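Local atomic coordinates of integron cassette protein VCH_CASS2 (Vibrio cholerae, PDB entry 3GK6), a protein that probably binds cationic drug-like compounds through an effector-binding domain encoded on a mobile integron gene cassette. Residues L76-E81 against D89-S94. Residues are numbered along the deposited sequence; the frame is centred on the assembly and turned at random.
Sequences LYTNYE and DVIACS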
loop_
_atom_site.group_PDB
_atom_site.type_symbol
_atom_site.label_atom_id
_atom_site.label_comp_id
_atom_site.label_asym_id
_atom_site.label_seq_id
_atom_site.Cartn_x
_atom_site.Cartn_y
_atom_site.Cartn_z
ATOM N N LEU A 76 -1.324 -0.321 3.116
ATOM C CA LEU A 76 -0.567 0.694 3.837
ATOM C C LEU A 76 0.843 0.256 4.205
ATOM O O LEU A 76 1.069 -0.889 4.619
ATOM C CB LEU A 76 -1.288 1.088 5.127
ATOM C CG LEU A 76 -2.184 2.304 5.177
ATOM C CD1 LEU A 76 -3.165 2.348 4.007
ATOM C CD2 LEU A 76 -2.896 2.318 6.525
ATOM N N TYR A 77 1.782 1.188 4.072
ATOM C CA TYR A 77 3.134 1.018 4.562
ATOM C C TYR A 77 3.410 2.144 5.555
ATOM O O TYR A 77 3.336 3.323 5.203
ATOM C CB TYR A 77 4.117 1.040 3.401
ATOM C CG TYR A 77 3.889 -0.110 2.436
ATOM C CD1 TYR A 77 4.680 -1.256 2.493
ATOM C CD2 TYR A 77 2.862 -0.063 1.494
ATOM C CE1 TYR A 77 4.477 -2.307 1.621
ATOM C CE2 TYR A 77 2.644 -1.114 0.608
ATOM C CZ TYR A 77 3.459 -2.233 0.682
ATOM O OH TYR A 77 3.266 -3.286 -0.183
ATOM N N THR A 78 3.706 1.778 6.798
ATOM C CA THR A 78 3.706 2.757 7.875
ATOM C C THR A 78 4.542 2.252 9.050
ATOM O O THR A 78 5.140 1.169 8.977
ATOM C CB THR A 78 2.246 3.046 8.317
ATOM O OG1 THR A 78 2.201 4.167 9.213
ATOM C CG2 THR A 78 1.635 1.814 8.988
ATOM N N ASN A 79 4.588 3.040 10.121
ATOM C CA ASN A 79 5.410 2.721 11.291
ATOM C C ASN A 79 6.823 2.294 10.910
ATOM O O ASN A 79 7.305 1.246 11.332
ATOM C CB ASN A 79 4.739 1.650 12.147
ATOM C CG ASN A 79 3.373 2.083 12.656
ATOM O OD1 ASN A 79 3.144 3.262 12.942
ATOM N ND2 ASN A 79 2.456 1.127 12.774
ATOM N N TYR A 80 7.480 3.112 10.096
ATOM C CA TYR A 80 8.808 2.780 9.605
ATOM C C TYR A 80 9.828 2.825 10.727
ATOM O O TYR A 80 9.969 3.845 11.395
ATOM C CB TYR A 80 9.230 3.765 8.524
ATOM C CG TYR A 80 8.593 3.539 7.157
ATOM C CD1 TYR A 80 9.153 2.646 6.255
ATOM C CD2 TYR A 80 7.473 4.257 6.762
ATOM C CE1 TYR A 80 8.601 2.439 4.999
ATOM C CE2 TYR A 80 6.897 4.054 5.491
ATOM C CZ TYR A 80 7.481 3.149 4.620
ATOM O OH TYR A 80 6.954 2.939 3.368
ATOM N N GLU A 81 10.544 1.722 10.918
ATOM C CA GLU A 81 11.621 1.676 11.892
ATOM C C GLU A 81 12.610 2.796 11.600
ATOM O O GLU A 81 13.065 3.483 12.505
ATOM C CB GLU A 81 12.337 0.320 11.845
ATOM C CG GLU A 81 13.379 0.115 12.956
ATOM C CD GLU A 81 14.288 -1.083 12.696
ATOM O OE1 GLU A 81 14.143 -1.729 11.634
ATOM O OE2 GLU A 81 15.149 -1.377 13.556
ATOM N N ASP A 89 5.457 -1.605 8.981
ATOM C CA ASP A 89 4.214 -2.354 9.009
ATOM C C ASP A 89 3.585 -2.291 7.633
ATOM O O ASP A 89 3.586 -1.238 7.000
ATOM C CB ASP A 89 3.230 -1.748 10.003
ATOM C CG ASP A 89 3.602 -2.031 11.436
ATOM O OD1 ASP A 89 4.373 -2.975 11.668
ATOM O OD2 ASP A 89 3.116 -1.304 12.324
ATOM N N VAL A 90 3.041 -3.418 7.192
ATOM C CA VAL A 90 2.215 -3.461 5.991
ATOM C C VAL A 90 0.799 -3.802 6.431
ATOM O O VAL A 90 0.594 -4.709 7.239
ATOM C CB VAL A 90 2.726 -4.515 4.996
ATOM C CG1 VAL A 90 1.910 -4.469 3.693
ATOM C CG2 VAL A 90 4.211 -4.298 4.721
ATOM N N ILE A 91 -0.177 -3.063 5.926
ATOM C CA ILE A 91 -1.561 -3.273 6.322
ATOM C C ILE A 91 -2.467 -3.443 5.112
ATOM O O ILE A 91 -2.611 -2.527 4.296
ATOM C CB ILE A 91 -2.101 -2.114 7.204
ATOM C CG1 ILE A 91 -1.065 -1.711 8.260
ATOM C CG2 ILE A 91 -3.427 -2.509 7.825
ATOM C CD1 ILE A 91 -1.537 -0.640 9.249
ATOM N N ALA A 92 -3.064 -4.626 5.001
ATOM C CA ALA A 92 -4.053 -4.918 3.972
ATOM C C ALA A 92 -5.401 -4.520 4.555
ATOM O O ALA A 92 -5.861 -5.093 5.552
ATOM C CB ALA A 92 -4.028 -6.400 3.603
ATOM N N CYS A 93 -6.028 -3.511 3.964
ATOM C CA CYS A 93 -7.122 -2.868 4.667
ATOM C C CYS A 93 -8.125 -2.225 3.733
ATOM O O CYS A 93 -7.922 -2.172 2.524
ATOM C CB CYS A 93 -6.557 -1.820 5.629
ATOM S SG CYS A 93 -5.515 -0.560 4.812
ATOM N N SER A 94 -9.215 -1.724 4.313
ATOM C CA SER A 94 -10.257 -1.082 3.537
ATOM C C SER A 94 -10.967 -0.038 4.388
ATOM O O SER A 94 -10.990 -0.114 5.619
ATOM C CB SER A 94 -11.265 -2.121 3.019
ATOM O OG SER A 94 -12.330 -1.516 2.301
#
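Y77 and V90 stand side by side on one face of the sheet, a non-hydrogen-bonded antiparallel pair whose side chains point the same way. V90 lays CG1 over a face of the phenol ring, 4.3 Å from its centroid and 26° off the normal, a CH-pi contact, while its other methyl, CG2, lies 3.7 Å from CE1 of Y77. With CG1 anti to the backbone N (chi1 -176°), both methyls of V90 reach the ring. Beyond this contact the ring of Y77 packs edge-to-face with W132, its OH is hydrogen-bonded to E155, and a bound polyether, probably from the crystallisation liquor, lies about 4 Å from its side chain, consistent with a pocket there. Strands 73-78 and 88-94 form a beta hairpin within the closed antiparallel barrel of this effector-binding protein. Two pairs of backbone bonds, L76 with I91 and T78 with D89, flank Y77 and V90 and set the register. On the other face, L76 CB lies 3.9 Å from I91 CB, and L76 CD1 touches C93 SG at 3.8 Å. T78 sends its methyl CG2 across to CD1 of I91, 4.0 Å away, whereas its OG1 is hydrogen-bonded to OG1 of T152 and to the carbonyl O of T151. Past the strand end, N79 ND2 gives a short, nearly straight bond of 2.6 Å to OD2 of D89, reaching it on the anti side from somewhat out of the carboxylate plane, which stands nearly perpendicular (87°) to the amide plane. The other oxygen, OD1, forms a salt bridge with R38, so the carboxylate is held through both oxygens.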